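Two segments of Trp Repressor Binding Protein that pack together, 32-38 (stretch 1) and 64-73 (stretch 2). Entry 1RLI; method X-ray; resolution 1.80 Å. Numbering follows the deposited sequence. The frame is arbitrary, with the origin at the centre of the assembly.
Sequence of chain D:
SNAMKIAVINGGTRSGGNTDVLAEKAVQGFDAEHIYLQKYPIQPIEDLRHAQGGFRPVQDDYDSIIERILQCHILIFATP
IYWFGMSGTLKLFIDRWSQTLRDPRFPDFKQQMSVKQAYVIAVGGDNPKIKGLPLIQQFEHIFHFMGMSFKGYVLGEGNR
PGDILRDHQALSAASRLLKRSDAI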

# COMPACT_ATOMS: atom_id res chain seq x y z
N ALA D 32 0.65 32.69 -1.12
CA ALA D 32 0.36 31.54 -0.27
C ALA D 32 0.79 31.68 1.19
O ALA D 32 1.82 32.27 1.50
N GLU D 33 -0.03 31.14 2.09
CA GLU D 33 0.25 31.16 3.52
C GLU D 33 1.37 30.14 3.74
O GLU D 33 1.17 28.95 3.52
N HIS D 34 2.54 30.62 4.15
CA HIS D 34 3.68 29.74 4.39
C HIS D 34 3.81 29.38 5.86
O HIS D 34 4.20 30.20 6.69
N ILE D 35 3.48 28.13 6.19
CA ILE D 35 3.56 27.66 7.56
C ILE D 35 4.78 26.77 7.72
O ILE D 35 5.04 25.87 6.90
N TYR D 36 5.55 27.02 8.77
CA TYR D 36 6.71 26.21 9.03
C TYR D 36 6.50 25.63 10.41
O TYR D 36 6.22 26.37 11.36
N LEU D 37 6.61 24.31 10.53
CA LEU D 37 6.42 23.68 11.82
C LEU D 37 7.74 23.80 12.58
O LEU D 37 8.75 23.25 12.16
N GLN D 38 7.70 24.52 13.68
CA GLN D 38 8.88 24.77 14.50
C GLN D 38 9.47 23.54 15.17
O GLN D 38 8.75 22.60 15.51
N SER D 64 -2.45 29.24 16.35
CA SER D 64 -2.28 30.24 15.30
C SER D 64 -2.20 29.58 13.92
O SER D 64 -2.68 30.12 12.92
N ILE D 65 -1.59 28.40 13.89
CA ILE D 65 -1.45 27.67 12.63
C ILE D 65 -2.82 27.17 12.16
O ILE D 65 -3.18 27.33 10.99
N ILE D 66 -3.59 26.60 13.08
CA ILE D 66 -4.91 26.10 12.73
C ILE D 66 -5.76 27.25 12.21
O ILE D 66 -6.50 27.10 11.24
N GLU D 67 -5.65 28.40 12.87
CA GLU D 67 -6.42 29.58 12.45
C GLU D 67 -6.12 29.94 11.00
O GLU D 67 -7.02 30.22 10.20
N ARG D 68 -4.84 29.92 10.64
CA ARG D 68 -4.44 30.26 9.28
C ARG D 68 -4.89 29.20 8.29
O ARG D 68 -5.38 29.52 7.20
N ILE D 69 -4.72 27.93 8.66
CA ILE D 69 -5.14 26.83 7.80
C ILE D 69 -6.63 26.88 7.48
O ILE D 69 -7.05 26.58 6.36
N LEU D 70 -7.42 27.25 8.48
CA LEU D 70 -8.86 27.28 8.28
C LEU D 70 -9.29 28.30 7.25
O LEU D 70 -10.35 28.15 6.64
N GLN D 71 -8.47 29.32 7.02
CA GLN D 71 -8.81 30.34 6.03
C GLN D 71 -8.39 29.96 4.60
O GLN D 71 -8.69 30.68 3.66
N CYS D 72 -7.71 28.82 4.45
CA CYS D 72 -7.23 28.40 3.14
C CYS D 72 -8.01 27.23 2.55
O CYS D 72 -8.30 26.24 3.23
N HIS D 73 -8.35 27.35 1.27
CA HIS D 73 -9.11 26.30 0.60
C HIS D 73 -8.22 25.16 0.12
O HIS D 73 -8.66 24.01 0.02

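Strand 33-36 runs nearly antiparallel to helix 64-70: their N-to-C directions differ by 151° and their axes approach to 9.8 Å, a gap that side chains must fill. The CA-to-CB bonds of E33 and I35 point toward the helix, whereas those of H34 and Y36 point away, the alternation expected of a strand. From the helix, I65 and R68 point toward the strand, as does C72 just beyond it. The pairing follows the backbone register, with E33 CA 7.5 Å from R68 CA and I35 CA 7.1 Å from I65 CA.

The apolar contacts centre on I35 (chi1 m, chi2 t), which is buried. I35 CG2 lies 3.8 Å from I65 CG2, and I35 CD1 lies 3.8 Å from I69 CG1. I65 and I69 are both m, t; I69 leaves its backbone sideways, but its end comes nearer the strand. L37, also m, t and sideways at CB, extends the patch, with L37 CD2 4.0 Å from I65 CD1. Toward the other end, E33 CB rests 3.9 Å from C72 SG (chi1 m).

The polar contacts converge on R68, whose m, t, p side chain carries its guanidinium alongside the strand. E33 (t, p) forms a salt bridge with it: R68 NH2 donates to E33 OE2 at a very short 2.5 Å, while R68 NE reaches the same E33 OE2 at 2.7 Å in a weak bond, its N-H...O angle only 128°. A straighter bond, at 155°, joins R68 NH2 to H34 O at 3.0 Å, so the backbone of H34 contributes although its CA-to-CB bond points away. Both acceptors lie near the guanidinium plane, leaving a face for I35, whose CG1 is 3.7 Å from R68 CZ.

One water extends this network, accepting hydrogen bonds from R68 NH1 and Y36 N, each 3.2 Å from the water O.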

# COMPACT_ATOMS: atom_id res chain seq x y z
CB ALA D 32 1.00 30.29 -0.86
CB GLU D 33 -1.01 30.73 4.28
CG GLU D 33 -1.00 31.08 5.75
CD GLU D 33 -0.94 32.58 5.98
OE1 GLU D 33 -1.90 33.29 5.60
OE2 GLU D 33 0.07 33.04 6.53
CB HIS D 34 4.96 30.40 3.89
CG HIS D 34 5.13 30.36 2.41
ND1 HIS D 34 6.00 29.49 1.78
CD2 HIS D 34 4.51 31.05 1.42
CE1 HIS D 34 5.92 29.66 0.47
NE2 HIS D 34 5.02 30.60 0.23
CB ILE D 35 2.27 26.87 7.92
CG1 ILE D 35 1.08 27.82 7.96
CG2 ILE D 35 2.45 26.15 9.26
CD1 ILE D 35 -0.26 27.14 7.85
CB TYR D 36 7.97 27.07 8.98
CG TYR D 36 8.10 27.83 7.69
CD1 TYR D 36 7.43 29.04 7.49
CD2 TYR D 36 8.89 27.34 6.65
CE1 TYR D 36 7.55 29.73 6.30
CE2 TYR D 36 9.02 28.03 5.45
CZ TYR D 36 8.35 29.23 5.29
OH TYR D 36 8.49 29.94 4.12
CB LEU D 37 6.01 22.22 11.63
CG LEU D 37 4.68 22.08 10.88
CD1 LEU D 37 4.33 20.61 10.68
CD2 LEU D 37 3.56 22.77 11.65
CB GLN D 38 8.51 25.81 15.56
CG GLN D 38 9.54 26.90 15.81
CD GLN D 38 9.02 27.98 16.76
OE1 GLN D 38 9.70 28.97 17.03
NE2 GLN D 38 7.81 27.78 17.28
CB SER D 64 -1.01 31.06 15.53
OG SER D 64 -1.21 31.97 16.59
CB ILE D 65 -0.46 26.50 12.79
CG1 ILE D 65 0.94 27.09 12.98
CG2 ILE D 65 -0.51 25.57 11.54
CD1 ILE D 65 2.04 26.08 13.27
CB ILE D 66 -5.60 25.47 13.95
CG1 ILE D 66 -4.88 24.18 14.38
CG2 ILE D 66 -7.03 25.15 13.63
CD1 ILE D 66 -4.85 23.06 13.29
CB GLU D 67 -6.10 30.78 13.34
CG GLU D 67 -6.69 30.69 14.73
CD GLU D 67 -8.17 31.03 14.76
OE1 GLU D 67 -8.80 31.06 13.68
OE2 GLU D 67 -8.71 31.28 15.87
CB ARG D 68 -2.93 30.46 9.22
CG ARG D 68 -2.50 31.71 9.95
CD ARG D 68 -1.02 31.73 10.16
NE ARG D 68 -0.27 31.77 8.92
CZ ARG D 68 1.00 31.38 8.81
NH1 ARG D 68 1.64 30.93 9.89
NH2 ARG D 68 1.63 31.45 7.65
CB ILE D 69 -4.85 25.47 8.47
CG1 ILE D 69 -3.39 25.11 8.28
CG2 ILE D 69 -5.79 24.39 7.91
CD1 ILE D 69 -2.97 23.85 9.05
CB LEU D 70 -9.57 27.50 9.63
CG LEU D 70 -9.47 26.22 10.47
CD1 LEU D 70 -10.04 26.45 11.88
CD2 LEU D 70 -10.23 25.10 9.77
CB GLN D 71 -8.15 31.66 6.41
CG GLN D 71 -8.47 32.12 7.83
CD GLN D 71 -7.90 33.50 8.14
OE1 GLN D 71 -8.32 34.50 7.56
NE2 GLN D 71 -6.94 33.55 9.06
CB CYS D 72 -5.74 28.05 3.22
SG CYS D 72 -4.69 29.43 3.72
CB HIS D 73 -9.85 26.88 -0.62
CG HIS D 73 -10.76 25.90 -1.28
ND1 HIS D 73 -10.70 25.62 -2.63
CD2 HIS D 73 -11.77 25.14 -0.79
CE1 HIS D 73 -11.63 24.73 -2.94
NE2 HIS D 73 -12.29 24.42 -1.84
O HOH W 1 4.41 29.45 10.45